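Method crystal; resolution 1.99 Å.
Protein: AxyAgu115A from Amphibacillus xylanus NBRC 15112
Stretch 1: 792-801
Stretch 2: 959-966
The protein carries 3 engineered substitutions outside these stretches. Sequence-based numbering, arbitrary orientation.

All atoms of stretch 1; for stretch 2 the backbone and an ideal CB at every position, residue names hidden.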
ATOM      1  N   GLY A 792       0.705  19.078 -23.899  1.00 44.20           N
ATOM      2  CA  GLY A 792       0.887  17.697 -24.301  1.00 44.94           C
ATOM      3  C   GLY A 792      -0.390  16.884 -24.362  1.00 47.02           C
ATOM      4  O   GLY A 792      -0.332  15.686 -24.655  1.00 51.87           O
ATOM      5  N   TYR A 793      -1.539  17.488 -24.090  1.00 44.66           N
ATOM      6  CA  TYR A 793      -2.809  16.775 -24.204  1.00 41.77           C
ATOM      7  C   TYR A 793      -3.889  17.834 -24.254  1.00 41.04           C
ATOM      8  O   TYR A 793      -3.642  18.987 -23.913  1.00 39.13           O
ATOM      9  CB  TYR A 793      -3.046  15.794 -23.049  1.00 40.40           C
ATOM     10  CG  TYR A 793      -3.177  16.478 -21.717  1.00 38.65           C
ATOM     11  CD1 TYR A 793      -2.039  16.803 -20.966  1.00 39.46           C
ATOM     12  CD2 TYR A 793      -4.422  16.850 -21.220  1.00 36.59           C
ATOM     13  CE1 TYR A 793      -2.161  17.450 -19.742  1.00 36.23           C
ATOM     14  CE2 TYR A 793      -4.545  17.501 -19.999  1.00 35.45           C
ATOM     15  CZ  TYR A 793      -3.415  17.805 -19.277  1.00 38.00           C
ATOM     16  OH  TYR A 793      -3.544  18.434 -18.064  1.00 43.00           O
ATOM     17  N   ILE A 794      -5.086  17.435 -24.681  1.00 34.32           N
ATOM     18  CA  ILE A 794      -6.240  18.324 -24.727  1.00 35.40           C
ATOM     19  C   ILE A 794      -7.377  17.641 -23.989  1.00 35.41           C
ATOM     20  O   ILE A 794      -7.569  16.431 -24.135  1.00 34.66           O
ATOM     21  CB  ILE A 794      -6.668  18.629 -26.175  1.00 39.98           C
ATOM     22  CG1 ILE A 794      -5.569  19.382 -26.941  1.00 40.90           C
ATOM     23  CG2 ILE A 794      -8.016  19.410 -26.199  1.00 37.82           C
ATOM     24  CD1 ILE A 794      -5.900  19.492 -28.424  1.00 39.37           C
ATOM     25  N   SER A 795      -8.123  18.411 -23.195  1.00 30.61           N
ATOM     26  CA  SER A 795      -9.244  17.901 -22.428  1.00 37.70           C
ATOM     27  C   SER A 795     -10.382  18.892 -22.629  1.00 38.02           C
ATOM     28  O   SER A 795     -10.217  20.093 -22.369  1.00 35.89           O
ATOM     29  CB  SER A 795      -8.888  17.736 -20.952  1.00 34.98           C
ATOM     30  OG  SER A 795     -10.050  17.486 -20.172  1.00 35.24           O
ATOM     31  N   ILE A 796     -11.528  18.377 -23.082  1.00 35.42           N
ATOM     32  CA  ILE A 796     -12.645  19.160 -23.604  1.00 39.82           C
ATOM     33  C   ILE A 796     -13.895  18.747 -22.848  1.00 38.46           C
ATOM     34  O   ILE A 796     -14.258  17.571 -22.873  1.00 36.43           O
ATOM     35  CB  ILE A 796     -12.855  18.901 -25.106  1.00 38.50           C
ATOM     36  CG1 ILE A 796     -11.628  19.323 -25.915  1.00 37.85           C
ATOM     37  CG2 ILE A 796     -14.110  19.618 -25.593  1.00 38.61           C
ATOM     38  CD1 ILE A 796     -11.657  18.826 -27.343  1.00 39.52           C
ATOM     39  N   GLU A 797     -14.561  19.687 -22.180  1.00 39.59           N
ATOM     40  CA  GLU A 797     -15.908  19.348 -21.732  1.00 37.93           C
ATOM     41  C   GLU A 797     -16.812  19.311 -22.960  1.00 36.40           C
ATOM     42  O   GLU A 797     -16.706  20.154 -23.859  1.00 37.80           O
ATOM     43  CB  GLU A 797     -16.429  20.317 -20.675  1.00 39.86           C
ATOM     44  CG  GLU A 797     -15.436  20.599 -19.556  1.00 51.65           C
ATOM     45  CD  GLU A 797     -15.542  19.683 -18.324  1.00 64.13           C
ATOM     46  OE1 GLU A 797     -16.052  18.539 -18.399  1.00 66.28           O
ATOM     47  OE2 GLU A 797     -15.091  20.137 -17.250  1.00 71.41           O
ATOM     48  N   ALA A 798     -17.654  18.278 -23.027  1.00 32.38           N
ATOM     49  CA  ALA A 798     -18.364  17.967 -24.257  1.00 33.71           C
ATOM     50  C   ALA A 798     -19.265  19.117 -24.695  1.00 30.88           C
ATOM     51  O   ALA A 798     -19.561  19.261 -25.885  1.00 34.71           O
ATOM     52  CB  ALA A 798     -19.168  16.658 -24.053  1.00 34.21           C
ATOM     53  N   GLU A 799     -19.723  19.932 -23.753  1.00 30.86           N
ATOM     54  CA  GLU A 799     -20.554  21.079 -24.095  1.00 39.11           C
ATOM     55  C   GLU A 799     -19.801  22.154 -24.892  1.00 37.40           C
ATOM     56  O   GLU A 799     -20.444  22.975 -25.557  1.00 35.06           O
ATOM     57  CB  GLU A 799     -21.141  21.630 -22.796  1.00 47.89           C
ATOM     58  CG  GLU A 799     -21.270  23.096 -22.692  1.00 59.91           C
ATOM     59  CD  GLU A 799     -21.567  23.574 -21.283  1.00 64.30           C
ATOM     60  OE1 GLU A 799     -22.142  22.809 -20.475  1.00 53.77           O
ATOM     61  OE2 GLU A 799     -21.259  24.757 -21.010  1.00 76.47           O
ATOM     62  N   HIS A 800     -18.468  22.124 -24.913  1.00 33.07           N
ATOM     63  CA  HIS A 800     -17.687  23.165 -25.617  1.00 38.01           C
ATOM     64  C   HIS A 800     -17.348  22.797 -27.066  1.00 39.35           C
ATOM     65  O   HIS A 800     -16.227  22.999 -27.550  1.00 38.07           O
ATOM     66  CB  HIS A 800     -16.432  23.491 -24.811  1.00 35.95           C
ATOM     67  CG  HIS A 800     -16.749  24.147 -23.511  1.00 38.31           C
ATOM     68  ND1 HIS A 800     -16.078  23.875 -22.342  1.00 40.51           N
ATOM     69  CD2 HIS A 800     -17.720  25.036 -23.188  1.00 40.71           C
ATOM     70  CE1 HIS A 800     -16.613  24.568 -21.352  1.00 40.97           C
ATOM     71  NE2 HIS A 800     -17.612  25.282 -21.841  1.00 42.59           N
ATOM     72  N   PHE A 801     -18.348  22.313 -27.802  1.00 36.69           N
ATOM     73  CA  PHE A 801     -18.197  22.147 -29.234  1.00 34.18           C
ATOM     74  C   PHE A 801     -18.241  23.497 -29.932  1.00 40.54           C
ATOM     75  O   PHE A 801     -18.867  24.449 -29.458  1.00 41.20           O
ATOM     76  CB  PHE A 801     -19.287  21.249 -29.795  1.00 38.43           C
ATOM     77  CG  PHE A 801     -20.656  21.618 -29.352  1.00 35.75           C
ATOM     78  CD1 PHE A 801     -21.238  20.965 -28.286  1.00 41.33           C
ATOM     79  CD2 PHE A 801     -21.371  22.598 -30.012  1.00 38.54           C
ATOM     80  CE1 PHE A 801     -22.521  21.277 -27.873  1.00 39.86           C
ATOM     81  CE2 PHE A 801     -22.658  22.930 -29.596  1.00 41.70           C
ATOM     82  CZ  PHE A 801     -23.236  22.241 -28.521  1.00 33.96           C
ATOM     83  N   UNK A 959     -10.694  12.543 -14.516  1.00 32.86           N
ATOM     84  CA  UNK A 959     -10.005  12.895 -15.735  1.00 36.06           C
ATOM     85  C   UNK A 959      -9.366  14.265 -15.605  1.00 36.73           C
ATOM     86  O   UNK A 959      -9.640  15.002 -14.650  1.00 36.81           O
ATOM     87  CB  UNK A 959     -10.966  12.860 -16.925  1.00 36.06           C
ATOM     88  N   UNK A 960      -8.518  14.636 -16.578  1.00 37.25           N
ATOM     89  CA  UNK A 960      -7.801  15.913 -16.499  1.00 36.13           C
ATOM     90  C   UNK A 960      -8.772  17.058 -16.632  1.00 37.50           C
ATOM     91  O   UNK A 960      -9.744  16.965 -17.374  1.00 37.42           O
ATOM     92  CB  UNK A 960      -6.721  16.008 -17.579  1.00 36.13           C
ATOM     93  N   UNK A 961      -8.503  18.149 -15.932  1.00 39.99           N
ATOM     94  CA  UNK A 961      -9.443  19.250 -16.060  1.00 42.65           C
ATOM     95  C   UNK A 961      -9.318  19.875 -17.455  1.00 36.24           C
ATOM     96  O   UNK A 961      -8.346  19.657 -18.170  1.00 34.92           O
ATOM     97  CB  UNK A 961      -9.199  20.297 -14.971  1.00 42.65           C
ATOM     98  N   UNK A 962     -10.352  20.605 -17.870  1.00 35.84           N
ATOM     99  CA  UNK A 962     -10.415  21.127 -19.234  1.00 31.64           C
ATOM    100  C   UNK A 962      -9.202  22.012 -19.537  1.00 33.48           C
ATOM    101  O   UNK A 962      -8.783  22.821 -18.711  1.00 35.34           O
ATOM    102  CB  UNK A 962     -11.710  21.915 -19.442  1.00 31.64           C
ATOM    103  N   UNK A 963      -8.652  21.875 -20.740  1.00 31.11           N
ATOM    104  CA  UNK A 963      -7.493  22.670 -21.127  1.00 35.37           C
ATOM    105  C   UNK A 963      -7.942  23.910 -21.892  1.00 35.97           C
ATOM    106  O   UNK A 963      -9.131  24.153 -22.096  1.00 33.45           O
ATOM    107  CB  UNK A 963      -6.525  21.840 -21.972  1.00 35.37           C
ATOM    108  N   UNK A 964      -6.982  24.702 -22.341  1.00 32.99           N
ATOM    109  CA  UNK A 964      -7.293  26.027 -22.851  1.00 33.28           C
ATOM    110  C   UNK A 964      -8.008  25.973 -24.206  1.00 38.36           C
ATOM    111  O   UNK A 964      -7.635  25.193 -25.093  1.00 38.53           O
ATOM    112  CB  UNK A 964      -6.009  26.850 -22.971  1.00 33.28           C
ATOM    113  N   UNK A 965      -9.009  26.851 -24.387  1.00 33.92           N
ATOM    114  CA  UNK A 965      -9.596  27.093 -25.706  1.00 37.22           C
ATOM    115  C   UNK A 965      -9.762  28.585 -25.908  1.00 35.30           C
ATOM    116  O   UNK A 965      -9.987  29.323 -24.951  1.00 38.73           O
ATOM    117  CB  UNK A 965     -10.939  26.375 -25.857  1.00 37.22           C
ATOM    118  N   UNK A 966      -9.701  29.007 -27.172  1.00 36.39           N
ATOM    119  CA  UNK A 966      -9.776  30.420 -27.527  1.00 40.18           C
ATOM    120  C   UNK A 966     -11.144  30.965 -27.156  1.00 45.86           C
ATOM    121  O   UNK A 966     -12.174  30.341 -27.434  1.00 47.64           O
ATOM    122  CB  UNK A 966      -9.500  30.627 -29.018  1.00 40.18           C
TER

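Position 959 has a phi of 84°, a value that favours glycine, and its ideal CB has nothing of stretch 1 within 5.5 Å. The residue is Gly959.

At position 960, CA-to-CB points toward stretch 1, and the ideal CB lies 3.6 Å from Tyr793 CE2 and 4.4 Å from Ser795 CB. A compact apolar side chain would suit this site, and phi of -68° also admits proline. Pro960 is found; its CB packs 3.6 Å from Tyr793 CE2, while its carbonyl accepts a hydrogen bond from the serine hydroxyl (Ser795 OG to Pro960 O, 2.9 Å).

The CB at 961 points away from stretch 1, so many side chains, polar ones included, would be tolerated. The residue is Asn961, whose backbone matters more here: one water bridges Asn961 O (2.8 Å) and Tyr793 OH (2.7 Å).

Position 962 is more demanding. CA-to-CB runs sideways, and the ideal CB lies 4.0 Å from Glu797 CG, with the backbone amide of Glu797 and the ND1 edge of the His800 imidazole further along. Two such groups call for an acceptor on a side chain of some length; glutamate or glutamine could reach, and an acid would best suit a protonated ND1. Glu962 extends with chi1 and chi2 both t, and its OE2 accepts from Glu797 N at 3.0 Å and, in a very short hydrogen bond, from His800 ND1 at 2.4 Å. The carboxylate thus joins the first and last residues of the type I turn, Glu797 and His800.

Position 963 points toward the strand, its ideal CB 4.0 Å from Ser795 N. That amide seeks an acceptor close to the backbone, and the Tyr793 ring is near; serine, threonine, asparagine or aspartate would be plausible. In Thr963 (chi1 p), OG1 accepts from Ser795 N at 2.9 Å and CG2 lies 3.7 Å from Tyr793 CE2. Its own amide donates back (Thr963 N to Ser795 O, 2.9 Å), so side chain and backbone engage the backbone amide and carbonyl of Ser795.

The CB at 964 points away, leaving the choice open; it is Tyr964.

At 965 the CB points toward stretch 1 with nothing within 5.5 Å, so reaching His800 takes a long side chain. Tyr965 sets its ring oblique to the imidazole, centroids 4.9 Å apart, with OH over one face, 3.6 Å from His800 NE2.

Position 966 is out of reach and unconstrained by stretch 1; it holds Val966.

Stretch 2, residues 959-966: GPNETYYV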
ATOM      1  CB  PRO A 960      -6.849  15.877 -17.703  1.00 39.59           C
ATOM      2  CG  PRO A 960      -6.980  14.515 -18.292  1.00 45.08           C
ATOM      3  CD  PRO A 960      -8.242  13.922 -17.834  1.00 44.00           C
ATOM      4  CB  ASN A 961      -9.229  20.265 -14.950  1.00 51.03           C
ATOM      5  CG  ASN A 961      -7.822  20.751 -14.889  1.00 58.54           C
ATOM      6  OD1 ASN A 961      -6.924  20.023 -14.471  1.00 58.19           O
ATOM      7  ND2 ASN A 961      -7.604  21.998 -15.311  1.00 66.35           N
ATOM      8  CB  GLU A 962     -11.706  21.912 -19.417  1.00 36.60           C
ATOM      9  CG  GLU A 962     -11.953  22.463 -20.841  1.00 40.44           C
ATOM     10  CD  GLU A 962     -13.372  23.019 -21.020  1.00 45.17           C
ATOM     11  OE1 GLU A 962     -13.788  23.859 -20.197  1.00 49.20           O
ATOM     12  OE2 GLU A 962     -14.090  22.592 -21.958  1.00 43.96           O
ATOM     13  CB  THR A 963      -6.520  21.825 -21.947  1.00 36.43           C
ATOM     14  OG1 THR A 963      -7.232  21.194 -23.030  1.00 33.83           O
ATOM     15  CG2 THR A 963      -5.861  20.738 -21.060  1.00 33.86           C
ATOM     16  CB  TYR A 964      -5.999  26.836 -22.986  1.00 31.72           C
ATOM     17  CG  TYR A 964      -6.191  28.165 -23.683  1.00 35.86           C
ATOM     18  CD1 TYR A 964      -6.635  29.280 -22.978  1.00 38.20           C
ATOM     19  CD2 TYR A 964      -5.891  28.327 -25.032  1.00 37.76           C
ATOM     20  CE1 TYR A 964      -6.813  30.527 -23.616  1.00 39.53           C
ATOM     21  CE2 TYR A 964      -6.074  29.550 -25.665  1.00 41.88           C
ATOM     22  CZ  TYR A 964      -6.519  30.645 -24.944  1.00 44.37           C
ATOM     23  OH  TYR A 964      -6.687  31.869 -25.576  1.00 47.22           O
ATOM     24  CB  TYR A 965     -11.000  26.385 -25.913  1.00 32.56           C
ATOM     25  CG  TYR A 965     -12.068  26.767 -24.901  1.00 35.29           C
ATOM     26  CD1 TYR A 965     -13.007  27.753 -25.182  1.00 39.72           C
ATOM     27  CD2 TYR A 965     -12.149  26.118 -23.663  1.00 43.67           C
ATOM     28  CE1 TYR A 965     -13.988  28.123 -24.251  1.00 42.33           C
ATOM     29  CE2 TYR A 965     -13.135  26.459 -22.717  1.00 43.41           C
ATOM     30  CZ  TYR A 965     -14.058  27.475 -23.025  1.00 48.11           C
ATOM     31  OH  TYR A 965     -15.035  27.847 -22.104  1.00 46.98           O
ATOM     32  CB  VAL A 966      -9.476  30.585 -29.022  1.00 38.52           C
ATOM     33  CG1 VAL A 966      -9.662  32.074 -29.495  1.00 36.25           C
ATOM     34  CG2 VAL A 966      -8.063  30.091 -29.292  1.00 41.12           C
TER
HETATM   35  O   HOH W   1      -5.661  19.939 -17.402  1.00 47.61           O
HETATM   36  O   HOH W   2     -12.539  20.860 -16.081  1.00 48.75           O
HETATM   37  O   HOH W   3     -15.063  23.534 -17.925  1.00 63.45           O
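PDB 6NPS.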